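PDB 1IA6: cellulase CEL9M from Clostridium cellulolyticum, which probably cleaves internal beta-1,4-glucosidic linkages of cellulose and related beta-glucans as a family 9 glycoside hydrolase, and binds calcium and zinc. Local coordinates for residues A[69-73]-A[254-259]; A[76-80]-A[215-219]; A[114-118]-A[150-155]; A[156-160]-A[212-216]; A[230-234]-A[267-273]. Where two conformers were deposited one is given. Residues are numbered along the deposited sequence.

In the fold
All five contacts lie in the family 9 catalytic module, an (alpha/alpha)6 barrel; contact 3 joins a small antiparallel sheet to it. Helix 64-80 carries contact 1 and, about 11 Å away between centres, contact 2. Helix 210-224 joins contact 2 to contact 4, which share W215 and A216, and helix 152-169 joins contact 4 to contact 3, their centres 11 Å apart. Contact 5, farther out, packs against helix 210-224 near contact 2. Along the chain, contacts 2, 3 and 4 fall between the segments of contact 1, whereas those of contact 5 alternate with them. The calcium ion joins helix 210-224 (D212, contact 4) to the loop before helix 260-271 (D257, contact 1).

Contact 1: residues A[69-73]-A[254-259]; sequences YSAAI and MCWDDM. With CA (calcium ion), chain B; SO4 (sulfate ion), chain E.
Y69 is the centre of this contact, with 100 Å² of its surface covered by the loop 254-259. It lies on helix 64-80, whose residues 69-73 are regular alpha-helix (I73 N to Y69 O 2.9 Å), while 254-259 is an irregular link leading into helix 260-271, with M259 at the N-cap position. The CA atoms of Y69 and W256 are 5.6 Å apart. With chi1 t (164°), the Y69 ring lies under the loop backbone: C255 C is 3.4 Å from Y69 CE1 and W256 CA is 3.7 Å from Y69 CD1, both over one ring face. Two methionines meet the ring edge. M254 CG is 3.6 Å from Y69 OH, and M259 SD is 3.7 Å from Y69 CE1 and 5.0 Å from the ring centroid, an edge-on Met-aromatic contact. M254 (t, t, p) reaches I73, the second helix residue involved, with SD 3.7 Å from I73 CD1; M259, folded m, m, m, brings CE to 4.0 Å from the same I73 CD1. Beyond this packing, D257 O binds calcium at 2.4 Å, alongside S208, D211, D212 and two waters, one of which donates to W256 O at 2.7 Å. The chemistry between the segments is thus apolar and sulfur-rich, and it seats on a barrel helix the same loop that supplies a backbone ligand to the metal.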
# COMPACT_ATOMS: atom_id res chain seq x y z
N TYR A 69 -5.17 2.87 0.05
CA TYR A 69 -3.81 3.39 -0.07
C TYR A 69 -2.94 2.40 -0.85
O TYR A 69 -2.24 2.77 -1.79
CB TYR A 69 -3.20 3.59 1.32
CG TYR A 69 -1.70 3.76 1.33
CD1 TYR A 69 -1.12 5.00 1.06
CD2 TYR A 69 -0.85 2.68 1.58
CE1 TYR A 69 0.27 5.16 1.05
CE2 TYR A 69 0.54 2.83 1.57
CZ TYR A 69 1.09 4.07 1.30
OH TYR A 69 2.46 4.23 1.28
N SER A 70 -2.99 1.14 -0.45
CA SER A 70 -2.19 0.10 -1.10
C SER A 70 -2.51 -0.01 -2.58
O SER A 70 -1.60 -0.09 -3.41
CB SER A 70 -2.40 -1.24 -0.40
OG SER A 70 -1.88 -1.18 0.93
N ALA A 71 -3.79 -0.03 -2.92
CA ALA A 71 -4.20 -0.12 -4.32
C ALA A 71 -3.72 1.09 -5.10
O ALA A 71 -3.32 0.97 -6.26
CB ALA A 71 -5.72 -0.23 -4.41
N ALA A 72 -3.76 2.26 -4.47
CA ALA A 72 -3.32 3.49 -5.13
C ALA A 72 -1.82 3.52 -5.37
O ALA A 72 -1.37 3.95 -6.43
CB ALA A 72 -3.75 4.71 -4.32
N ILE A 73 -1.04 3.09 -4.38
CA ILE A 73 0.41 3.10 -4.51
C ILE A 73 0.89 2.07 -5.52
O ILE A 73 1.85 2.32 -6.26
CB ILE A 73 1.10 2.85 -3.15
CG1 ILE A 73 0.71 3.96 -2.17
CG2 ILE A 73 2.62 2.76 -3.32
CD1 ILE A 73 0.80 5.37 -2.73
N MET A 254 5.42 9.29 2.99
CA MET A 254 4.21 8.73 2.42
C MET A 254 3.79 7.47 3.16
O MET A 254 4.58 6.55 3.34
CB MET A 254 4.44 8.39 0.94
CG MET A 254 3.33 7.57 0.31
SD MET A 254 3.67 7.25 -1.44
CE MET A 254 4.77 5.85 -1.32
N CYS A 255 2.54 7.44 3.61
CA CYS A 255 2.00 6.27 4.30
C CYS A 255 0.48 6.36 4.27
O CYS A 255 -0.08 7.37 3.81
CB CYS A 255 2.52 6.19 5.74
SG CYS A 255 2.14 7.58 6.81
N TRP A 256 -0.20 5.33 4.75
CA TRP A 256 -1.65 5.30 4.70
C TRP A 256 -2.36 6.53 5.28
O TRP A 256 -3.45 6.87 4.82
CB TRP A 256 -2.20 4.02 5.35
CG TRP A 256 -1.82 3.82 6.78
CD1 TRP A 256 -0.74 3.11 7.25
CD2 TRP A 256 -2.49 4.34 7.94
NE1 TRP A 256 -0.71 3.16 8.62
CE2 TRP A 256 -1.77 3.91 9.07
CE3 TRP A 256 -3.63 5.13 8.12
CZ2 TRP A 256 -2.15 4.24 10.38
CZ3 TRP A 256 -4.01 5.46 9.42
CH2 TRP A 256 -3.27 5.02 10.53
N ASP A 257 -1.76 7.19 6.26
CA ASP A 257 -2.39 8.35 6.88
C ASP A 257 -1.91 9.70 6.37
O ASP A 257 -2.64 10.69 6.43
CB ASP A 257 -2.19 8.30 8.41
CG ASP A 257 -2.96 9.39 9.14
OD1 ASP A 257 -4.16 9.57 8.84
OD2 ASP A 257 -2.38 10.06 10.02
N ASP A 258 -0.68 9.75 5.86
CA ASP A 258 -0.10 11.00 5.38
C ASP A 258 0.29 10.95 3.91
O ASP A 258 1.28 10.32 3.54
CB ASP A 258 1.12 11.34 6.26
CG ASP A 258 1.82 12.62 5.83
OD1 ASP A 258 1.25 13.40 5.04
OD2 ASP A 258 2.95 12.84 6.29
N MET A 259 -0.49 11.63 3.08
CA MET A 259 -0.22 11.67 1.64
C MET A 259 0.13 13.08 1.17
O MET A 259 0.04 13.38 -0.02
CB MET A 259 -1.43 11.15 0.87
CG MET A 259 -1.62 9.64 0.96
SD MET A 259 -0.26 8.74 0.21
CE MET A 259 -0.72 8.85 -1.53
CA CA B . -4.59 11.45 5.19
S SO4 E . 0.92 1.00 11.43
O1 SO4 E . 0.47 -0.30 11.98
O2 SO4 E . 0.79 0.99 9.96
O3 SO4 E . 2.33 1.23 11.81
O4 SO4 E . 0.09 2.08 12.00
O HOH W 1 -3.82 9.46 4.04
O HOH W 2 -5.64 9.72 6.46

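Contact 2: residues A[76-80]-A[215-219]; sequences WSLYE and WAATW
Three edge-to-face pairs among four aromatic rings bridge two helices whose short axes come no closer than 14.7 Å. Segments 76-80 and 215-219 run at 36° to each other, and even the nearest CA atoms, those of W76 and W219, are 9.9 Å apart, so large side chains fill the gap. W76 (chi1 t) offers its face to both tryptophans of the other helix. The edge of W215, also t, points at the W76 six-membered ring, with centroids 5.0 Å apart, planes at 75° and W215 CH2 3.7 Å from W76 CE3. W219, chi1 m, approaches the W76 five-membered ring in an offset T-shaped pair (5.2 Å, 75°), its CZ2 3.4 Å from W76 CD1. This aromatic cluster fills the space between helices 64-80 and 210-224 of the (alpha/alpha)6 barrel; helices 152-169 and 306-323 also border it. Y79 (t) receives the edge of W219 on its own face, again offset, at 5.2 Å and 89°, with Y79 CD2 3.7 Å from W219 CH2. The indole nitrogen W76 NE1 donates to E80 OE2 at 3.0 Å, one turn along its own helix, while E80 OE1 forms a salt bridge with K322.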
# COMPACT_ATOMS: atom_id res chain seq x y z
N TRP A 76 0.19 3.51 -8.84
CA TRP A 76 1.13 4.58 -9.14
C TRP A 76 2.45 3.99 -9.63
O TRP A 76 3.07 4.53 -10.56
CB TRP A 76 1.36 5.44 -7.88
CG TRP A 76 2.10 6.73 -8.13
CD1 TRP A 76 2.18 7.42 -9.30
CD2 TRP A 76 2.80 7.52 -7.16
NE1 TRP A 76 2.88 8.58 -9.13
CE2 TRP A 76 3.28 8.67 -7.82
CE3 TRP A 76 3.07 7.36 -5.79
CZ2 TRP A 76 4.01 9.66 -7.16
CZ3 TRP A 76 3.80 8.35 -5.13
CH2 TRP A 76 4.26 9.49 -5.82
N SER A 77 2.87 2.89 -9.02
CA SER A 77 4.11 2.22 -9.38
C SER A 77 4.08 1.78 -10.85
O SER A 77 5.04 1.99 -11.59
CB SER A 77 4.33 0.99 -8.49
OG SER A 77 4.34 1.35 -7.11
N LEU A 78 2.97 1.17 -11.25
CA LEU A 78 2.81 0.69 -12.62
C LEU A 78 2.74 1.85 -13.61
O LEU A 78 3.30 1.78 -14.70
CB LEU A 78 1.54 -0.16 -12.73
CG LEU A 78 1.25 -0.81 -14.09
CD1 LEU A 78 2.39 -1.76 -14.46
CD2 LEU A 78 -0.06 -1.57 -14.01
N TYR A 79 2.05 2.91 -13.21
CA TYR A 79 1.90 4.09 -14.05
C TYR A 79 3.23 4.81 -14.32
O TYR A 79 3.51 5.20 -15.45
CB TYR A 79 0.92 5.08 -13.40
CG TYR A 79 0.67 6.32 -14.23
CD1 TYR A 79 -0.17 6.29 -15.34
CD2 TYR A 79 1.27 7.53 -13.89
CE1 TYR A 79 -0.41 7.43 -16.10
CE2 TYR A 79 1.04 8.68 -14.64
CZ TYR A 79 0.20 8.63 -15.74
OH TYR A 79 -0.03 9.76 -16.48
N GLU A 80 4.03 4.98 -13.27
CA GLU A 80 5.31 5.68 -13.40
C GLU A 80 6.47 4.84 -13.92
O GLU A 80 7.36 5.36 -14.60
CB GLU A 80 5.72 6.27 -12.05
CG GLU A 80 4.74 7.25 -11.43
CD GLU A 80 4.70 8.60 -12.14
OE1 GLU A 80 5.60 8.89 -12.96
OE2 GLU A 80 3.77 9.38 -11.87
N TRP A 215 -4.70 14.63 -3.50
CA TRP A 215 -4.10 13.52 -4.23
C TRP A 215 -5.08 12.93 -5.25
O TRP A 215 -4.74 12.77 -6.43
CB TRP A 215 -3.64 12.47 -3.21
CG TRP A 215 -3.30 11.10 -3.72
CD1 TRP A 215 -4.02 9.96 -3.51
CD2 TRP A 215 -2.10 10.70 -4.40
NE1 TRP A 215 -3.35 8.87 -4.02
CE2 TRP A 215 -2.17 9.29 -4.57
CE3 TRP A 215 -0.98 11.38 -4.89
CZ2 TRP A 215 -1.16 8.56 -5.20
CZ3 TRP A 215 0.03 10.65 -5.52
CH2 TRP A 215 -0.07 9.26 -5.66
N ALA A 216 -6.29 12.62 -4.81
CA ALA A 216 -7.30 12.05 -5.70
C ALA A 216 -7.64 13.03 -6.82
O ALA A 216 -7.86 12.63 -7.96
CB ALA A 216 -8.56 11.71 -4.91
N ALA A 217 -7.68 14.32 -6.48
CA ALA A 217 -7.99 15.36 -7.45
C ALA A 217 -6.94 15.45 -8.55
O ALA A 217 -7.29 15.65 -9.72
CB ALA A 217 -8.13 16.71 -6.74
N THR A 218 -5.66 15.30 -8.21
CA THR A 218 -4.63 15.39 -9.23
C THR A 218 -4.75 14.25 -10.24
O THR A 218 -4.47 14.44 -11.42
CB THR A 218 -3.19 15.38 -8.63
OG1 THR A 218 -2.91 14.11 -8.04
CG2 THR A 218 -3.03 16.48 -7.59
N TRP A 219 -5.18 13.08 -9.79
CA TRP A 219 -5.34 11.96 -10.71
C TRP A 219 -6.55 12.15 -11.61
O TRP A 219 -6.50 11.81 -12.80
CB TRP A 219 -5.42 10.64 -9.94
CG TRP A 219 -4.08 10.24 -9.42
CD1 TRP A 219 -3.68 10.20 -8.11
CD2 TRP A 219 -2.92 9.92 -10.20
NE1 TRP A 219 -2.34 9.88 -8.04
CE2 TRP A 219 -1.85 9.70 -9.31
CE3 TRP A 219 -2.68 9.80 -11.58
CZ2 TRP A 219 -0.56 9.37 -9.74
CZ3 TRP A 219 -1.40 9.47 -12.01
CH2 TRP A 219 -0.36 9.26 -11.09

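Contact 3: residues A[114-118]-A[150-155]; sequences TFYYQ and PASDIL
The Y117 ring lies beneath the tip of I154, whose CD1 sits over the ring face, 3.8 Å from the centroid and 26° off its normal, a CH-pi contact; the nearest ring atom, Y117 CD1, is 3.5 Å from I154 CD1. Y117 takes chi1 p (63°) and I154 m, t. A151, at the N-cap position of helix 152-169, adds its CB at 3.6 Å from Y117 CE2. Two residues earlier on the strand, F115 (chi1 t) points to the same helix: its CD2 is 3.7 Å from L155 CD2, and I154 CG2 lies near the ring plane, 4.3 Å from F115 CE2. The closest CA pairs are F115 with L155 (7.9 Å) and Y117 with I154 (7.8 Å). A water links Y117 OH (2.6 Å) to P150 O (3.0 Å), and Y117 OH is also hydrogen-bonded to N199 N. The contact therefore lays the middle strand of a small antiparallel sheet, beside strand 143-145, on the N-terminal end of helix 152-169, with L187 of helix 174-193 touching both F115 and L155.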
# COMPACT_ATOMS: atom_id res chain seq x y z
N THR A 114 -23.08 5.60 -1.78
CA THR A 114 -22.76 4.66 -0.71
C THR A 114 -21.48 3.89 -0.98
O THR A 114 -21.21 3.49 -2.11
CB THR A 114 -23.89 3.63 -0.52
OG1 THR A 114 -25.14 4.31 -0.36
CG2 THR A 114 -23.62 2.77 0.72
N PHE A 115 -20.68 3.71 0.07
CA PHE A 115 -19.43 2.96 -0.07
C PHE A 115 -19.09 2.25 1.23
O PHE A 115 -18.82 2.89 2.24
CB PHE A 115 -18.27 3.88 -0.43
CG PHE A 115 -16.99 3.14 -0.70
CD1 PHE A 115 -16.87 2.31 -1.82
CD2 PHE A 115 -15.91 3.24 0.17
CE1 PHE A 115 -15.70 1.59 -2.06
CE2 PHE A 115 -14.73 2.52 -0.06
CZ PHE A 115 -14.63 1.70 -1.17
N TYR A 116 -19.13 0.92 1.19
CA TYR A 116 -18.80 0.09 2.35
C TYR A 116 -17.28 0.01 2.38
O TYR A 116 -16.66 -0.26 1.34
CB TYR A 116 -19.40 -1.30 2.19
CG TYR A 116 -20.90 -1.31 2.37
CD1 TYR A 116 -21.46 -1.32 3.65
CD2 TYR A 116 -21.76 -1.25 1.27
CE1 TYR A 116 -22.84 -1.29 3.83
CE2 TYR A 116 -23.14 -1.21 1.45
CZ TYR A 116 -23.67 -1.23 2.73
OH TYR A 116 -25.04 -1.19 2.92
N TYR A 117 -16.67 0.22 3.55
CA TYR A 117 -15.21 0.19 3.59
C TYR A 117 -14.53 -0.65 4.67
O TYR A 117 -13.31 -0.61 4.79
CB TYR A 117 -14.67 1.62 3.60
CG TYR A 117 -15.04 2.47 4.79
CD1 TYR A 117 -14.39 2.32 6.01
CD2 TYR A 117 -16.00 3.49 4.67
CE1 TYR A 117 -14.68 3.17 7.09
CE2 TYR A 117 -16.29 4.34 5.73
CZ TYR A 117 -15.62 4.17 6.93
OH TYR A 117 -15.89 5.03 7.98
N GLN A 118 -15.29 -1.39 5.46
CA GLN A 118 -14.67 -2.27 6.43
C GLN A 118 -15.51 -3.51 6.66
O GLN A 118 -16.70 -3.42 6.98
CB GLN A 118 -14.40 -1.60 7.79
CG GLN A 118 -13.59 -2.55 8.70
CD GLN A 118 -13.13 -1.95 10.02
OE1 GLN A 118 -12.66 -0.81 10.07
NE2 GLN A 118 -13.23 -2.73 11.09
N PRO A 150 -19.08 10.70 6.90
CA PRO A 150 -17.87 11.04 6.15
C PRO A 150 -16.74 10.01 6.24
O PRO A 150 -16.61 9.28 7.22
CB PRO A 150 -17.46 12.37 6.75
CG PRO A 150 -17.85 12.21 8.18
CD PRO A 150 -19.22 11.58 8.08
N ALA A 151 -15.92 9.99 5.20
CA ALA A 151 -14.76 9.11 5.11
C ALA A 151 -13.95 9.65 3.93
O ALA A 151 -13.54 8.90 3.05
CB ALA A 151 -15.20 7.68 4.85
N SER A 152 -13.73 10.96 3.94
CA SER A 152 -13.01 11.64 2.86
C SER A 152 -11.66 11.05 2.50
O SER A 152 -11.30 11.00 1.32
CB SER A 152 -12.84 13.12 3.21
OG SER A 152 -14.10 13.72 3.45
N ASP A 153 -10.89 10.63 3.50
CA ASP A 153 -9.58 10.06 3.22
C ASP A 153 -9.69 8.70 2.54
O ASP A 153 -9.01 8.44 1.54
CB ASP A 153 -8.73 9.98 4.51
CG ASP A 153 -9.44 9.26 5.65
OD1 ASP A 153 -10.68 9.13 5.62
OD2 ASP A 153 -8.75 8.83 6.59
N ILE A 154 -10.55 7.84 3.07
CA ILE A 154 -10.75 6.51 2.50
C ILE A 154 -11.33 6.61 1.09
O ILE A 154 -10.85 5.95 0.17
CB ILE A 154 -11.68 5.67 3.40
CG1 ILE A 154 -11.00 5.44 4.76
CG2 ILE A 154 -12.03 4.34 2.73
CD1 ILE A 154 -11.80 4.59 5.72
N LEU A 155 -12.36 7.44 0.94
CA LEU A 155 -13.00 7.62 -0.35
C LEU A 155 -12.03 8.15 -1.40
O LEU A 155 -12.07 7.73 -2.56
CB LEU A 155 -14.19 8.58 -0.22
CG LEU A 155 -15.40 8.02 0.53
CD1 LEU A 155 -16.41 9.13 0.82
CD2 LEU A 155 -16.04 6.92 -0.30
O HOH W 3 -17.90 6.63 7.60

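Contact 4: residues A[156-160]-A[212-216]; sequences SETSA and DLAWA. With CA (calcium ion), chain B.
This is a close, fully buried helix-helix contact in the barrel, between segments 156-160 and 212-216, beside the calcium site. The short axes approach to 8.3 Å and run nearly parallel, at 16°. Small residues allow this: A160 and A216 have CA atoms 4.7 Å apart, A216 CB lies 3.4 Å from S156 O, and S156 CB is 3.3 Å from D212 O. E157 OE2 and D212 OD1 are only 2.5 Å apart, so one of these acids probably holds a proton. The other oxygen, D212 OD2, binds calcium at 2.4 Å, and D212 OD1 accepts from a calcium-bound water at 2.7 Å; S208, D211 and D257 also bind the ion. W215, chi1 t, brings its indole NE1 to 3.4 Å from A160 CB. Another water bridges S159 OG and A216 O, 3.0 Å from each, and S159 OG is also hydrogen-bonded to A184 O. Around the pair, Y188 of helix 174-193 touches S159 and A216, while helix 64-80 meets E157 through L65 and A72.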
# COMPACT_ATOMS: atom_id res chain seq x y z
N SER A 156 -11.15 9.05 -0.99
CA SER A 156 -10.19 9.64 -1.90
C SER A 156 -9.10 8.67 -2.33
O SER A 156 -8.72 8.64 -3.50
CB SER A 156 -9.55 10.89 -1.28
OG SER A 156 -10.51 11.92 -1.13
N GLU A 157 -8.59 7.86 -1.40
CA GLU A 157 -7.57 6.90 -1.77
C GLU A 157 -8.16 5.86 -2.72
O GLU A 157 -7.50 5.41 -3.66
CB GLU A 157 -6.97 6.22 -0.54
CG GLU A 157 -6.02 7.12 0.26
CD GLU A 157 -4.95 7.77 -0.60
OE1 GLU A 157 -4.41 7.10 -1.50
OE2 GLU A 157 -4.62 8.95 -0.36
N THR A 158 -9.41 5.48 -2.47
CA THR A 158 -10.08 4.49 -3.31
C THR A 158 -10.31 5.11 -4.68
O THR A 158 -10.13 4.45 -5.71
CB THR A 158 -11.43 4.06 -2.68
OG1 THR A 158 -11.19 3.58 -1.35
CG2 THR A 158 -12.07 2.95 -3.50
N SER A 159 -10.69 6.38 -4.70
CA SER A 159 -10.91 7.09 -5.96
C SER A 159 -9.61 7.10 -6.77
O SER A 159 -9.61 6.82 -7.97
CB SER A 159 -11.36 8.53 -5.68
OG SER A 159 -11.49 9.28 -6.88
N ALA A 160 -8.50 7.43 -6.11
CA ALA A 160 -7.21 7.49 -6.79
C ALA A 160 -6.84 6.12 -7.35
O ALA A 160 -6.33 6.02 -8.46
CB ALA A 160 -6.12 7.98 -5.83
N ASP A 212 -5.47 13.52 1.06
CA ASP A 212 -6.08 12.52 0.20
C ASP A 212 -6.96 13.15 -0.88
O ASP A 212 -6.92 12.73 -2.04
CB ASP A 212 -6.88 11.55 1.07
CG ASP A 212 -6.01 10.89 2.12
OD1 ASP A 212 -5.26 9.95 1.79
OD2 ASP A 212 -6.04 11.35 3.29
N LEU A 213 -7.76 14.15 -0.51
CA LEU A 213 -8.61 14.81 -1.49
C LEU A 213 -7.77 15.44 -2.60
O LEU A 213 -8.11 15.33 -3.78
CB LEU A 213 -9.46 15.90 -0.82
CG LEU A 213 -10.70 15.44 -0.06
CD1 LEU A 213 -11.28 16.61 0.71
CD2 LEU A 213 -11.73 14.88 -1.04
N ALA A 214 -6.69 16.10 -2.22
CA ALA A 214 -5.80 16.75 -3.18
C ALA A 214 -5.19 15.71 -4.10
O ALA A 214 -5.14 15.88 -5.32
CB ALA A 214 -4.71 17.52 -2.45
N TRP A 215 -4.70 14.63 -3.50
CA TRP A 215 -4.10 13.52 -4.23
C TRP A 215 -5.08 12.93 -5.25
O TRP A 215 -4.74 12.77 -6.43
CB TRP A 215 -3.64 12.47 -3.21
CG TRP A 215 -3.30 11.10 -3.72
CD1 TRP A 215 -4.02 9.96 -3.51
CD2 TRP A 215 -2.10 10.70 -4.40
NE1 TRP A 215 -3.35 8.87 -4.02
CE2 TRP A 215 -2.17 9.29 -4.57
CE3 TRP A 215 -0.98 11.38 -4.89
CZ2 TRP A 215 -1.16 8.56 -5.20
CZ3 TRP A 215 0.03 10.65 -5.52
CH2 TRP A 215 -0.07 9.26 -5.66
N ALA A 216 -6.29 12.62 -4.81
CA ALA A 216 -7.30 12.05 -5.70
C ALA A 216 -7.64 13.03 -6.82
O ALA A 216 -7.86 12.63 -7.96
CB ALA A 216 -8.56 11.71 -4.91
CA CA B . -4.59 11.45 5.19
O HOH W 4 -8.91 9.87 -8.26
O HOH W 1 -3.82 9.46 4.04
O HOH W 2 -5.64 9.72 6.46

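Contact 5: residues A[230-234]-A[267-273]; sequences ITDAE and LAQITGK
Segment 230-234 of helix 228-236 and the helical part 267-271 of helix 260-271 run at 136° between N-to-C directions, the short axes 11.7 Å apart at closest approach and the nearest CA atoms, of E234 and L267, 7.9 Å apart. The polar link is a salt bridge: K273, extended from chi2 to chi4 (all t), donates from NZ to E234 OE1 at 2.8 Å and, weakly, to E234 OE2 at 3.2 Å. E234 OE1 is further engaged by a hydrogen bond with Y276 OH of helix 274-289. T271 serves its own segment: with chi1 p, OG1 donates to L267 O at 2.6 Å and accepts from K273 N at 3.2 Å, while L267 O also takes T271 N at 2.8 Å. The OG1 to K273 N bond closes an ST turn, and G272, with positive phi (71°), lets the chain leave the helix; K273 is the N-cap residue of the next one. In the (alpha/alpha)6 barrel this short turn joins helix 260-271 directly to helix 274-289. Beneath the charges, I230 (m, m) packs its CD1 on I270 CG2 at 3.7 Å and its CG2 on T271 CG2 at 3.8 Å, and A233 CB rests 4.0 Å from L267 CD2. Helix 210-224 lines this apolar patch, A217 touching A233, T218 touching L267, and Y221 touching I230 and I270.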
# COMPACT_ATOMS: atom_id res chain seq x y z
N ILE A 230 -7.91 20.61 -10.31
CA ILE A 230 -6.70 21.20 -9.75
C ILE A 230 -7.08 22.39 -8.87
O ILE A 230 -6.42 22.67 -7.88
CB ILE A 230 -5.72 21.65 -10.87
CG1 ILE A 230 -5.29 20.43 -11.69
CG2 ILE A 230 -4.49 22.33 -10.27
CD1 ILE A 230 -4.66 19.29 -10.88
N THR A 231 -8.16 23.07 -9.23
CA THR A 231 -8.62 24.19 -8.43
C THR A 231 -8.99 23.62 -7.05
O THR A 231 -8.66 24.21 -6.02
CB THR A 231 -9.86 24.87 -9.07
OG1 THR A 231 -9.49 25.40 -10.35
CG2 THR A 231 -10.36 26.01 -8.20
N ASP A 232 -9.65 22.46 -7.04
CA ASP A 232 -10.03 21.80 -5.79
C ASP A 232 -8.78 21.39 -5.02
O ASP A 232 -8.66 21.65 -3.82
CB ASP A 232 -10.84 20.52 -6.05
CG ASP A 232 -12.26 20.78 -6.48
OD1 ASP A 232 -12.73 21.93 -6.39
OD2 ASP A 232 -12.92 19.81 -6.91
N ALA A 233 -7.86 20.72 -5.72
CA ALA A 233 -6.63 20.24 -5.10
C ALA A 233 -5.83 21.30 -4.36
O ALA A 233 -5.39 21.07 -3.24
CB ALA A 233 -5.76 19.57 -6.16
N GLU A 234 -5.65 22.46 -4.98
CA GLU A 234 -4.88 23.51 -4.34
C GLU A 234 -5.54 24.01 -3.06
O GLU A 234 -4.86 24.48 -2.15
CB GLU A 234 -4.66 24.67 -5.31
CG GLU A 234 -3.90 24.26 -6.57
CD GLU A 234 -3.08 25.38 -7.16
OE1 GLU A 234 -2.09 25.79 -6.52
OE2 GLU A 234 -3.44 25.86 -8.26
N LEU A 267 1.34 18.12 -7.58
CA LEU A 267 0.93 19.50 -7.78
C LEU A 267 2.09 20.35 -8.31
O LEU A 267 1.88 21.29 -9.08
CB LEU A 267 0.38 20.10 -6.49
CG LEU A 267 -1.08 19.72 -6.19
CD1 LEU A 267 -1.52 20.33 -4.86
CD2 LEU A 267 -1.97 20.21 -7.32
N ALA A 268 3.31 20.01 -7.91
CA ALA A 268 4.48 20.75 -8.39
C ALA A 268 4.61 20.49 -9.89
O ALA A 268 4.88 21.40 -10.67
CB ALA A 268 5.74 20.28 -7.67
N GLN A 269 4.39 19.24 -10.28
CA GLN A 269 4.49 18.81 -11.67
C GLN A 269 3.39 19.43 -12.53
O GLN A 269 3.65 19.88 -13.65
CB GLN A 269 4.39 17.29 -11.74
CG GLN A 269 4.58 16.69 -13.12
CD GLN A 269 4.55 15.18 -13.09
OE1 GLN A 269 4.79 14.56 -12.06
NE2 GLN A 269 4.28 14.57 -14.24
N ILE A 270 2.18 19.45 -12.00
CA ILE A 270 1.02 19.98 -12.71
C ILE A 270 0.87 21.51 -12.73
O ILE A 270 0.49 22.07 -13.75
CB ILE A 270 -0.27 19.37 -12.12
CG1 ILE A 270 -0.26 17.85 -12.32
CG2 ILE A 270 -1.51 19.98 -12.77
CD1 ILE A 270 -1.38 17.13 -11.60
N THR A 271 1.18 22.17 -11.62
CA THR A 271 1.04 23.62 -11.52
C THR A 271 2.34 24.40 -11.67
O THR A 271 2.32 25.58 -12.03
CB THR A 271 0.42 24.03 -10.18
OG1 THR A 271 1.39 23.84 -9.13
CG2 THR A 271 -0.81 23.19 -9.87
N GLY A 272 3.46 23.74 -11.37
CA GLY A 272 4.74 24.40 -11.47
C GLY A 272 4.98 25.44 -10.38
O GLY A 272 5.99 26.15 -10.41
N LYS A 273 4.06 25.53 -9.42
CA LYS A 273 4.18 26.51 -8.34
C LYS A 273 5.30 26.23 -7.35
O LYS A 273 5.53 25.09 -6.95
CB LYS A 273 2.85 26.63 -7.59
CG LYS A 273 1.75 27.31 -8.39
CD LYS A 273 0.53 27.53 -7.51
CE LYS A 273 -0.58 28.24 -8.25
NZ LYS A 273 -1.76 28.45 -7.37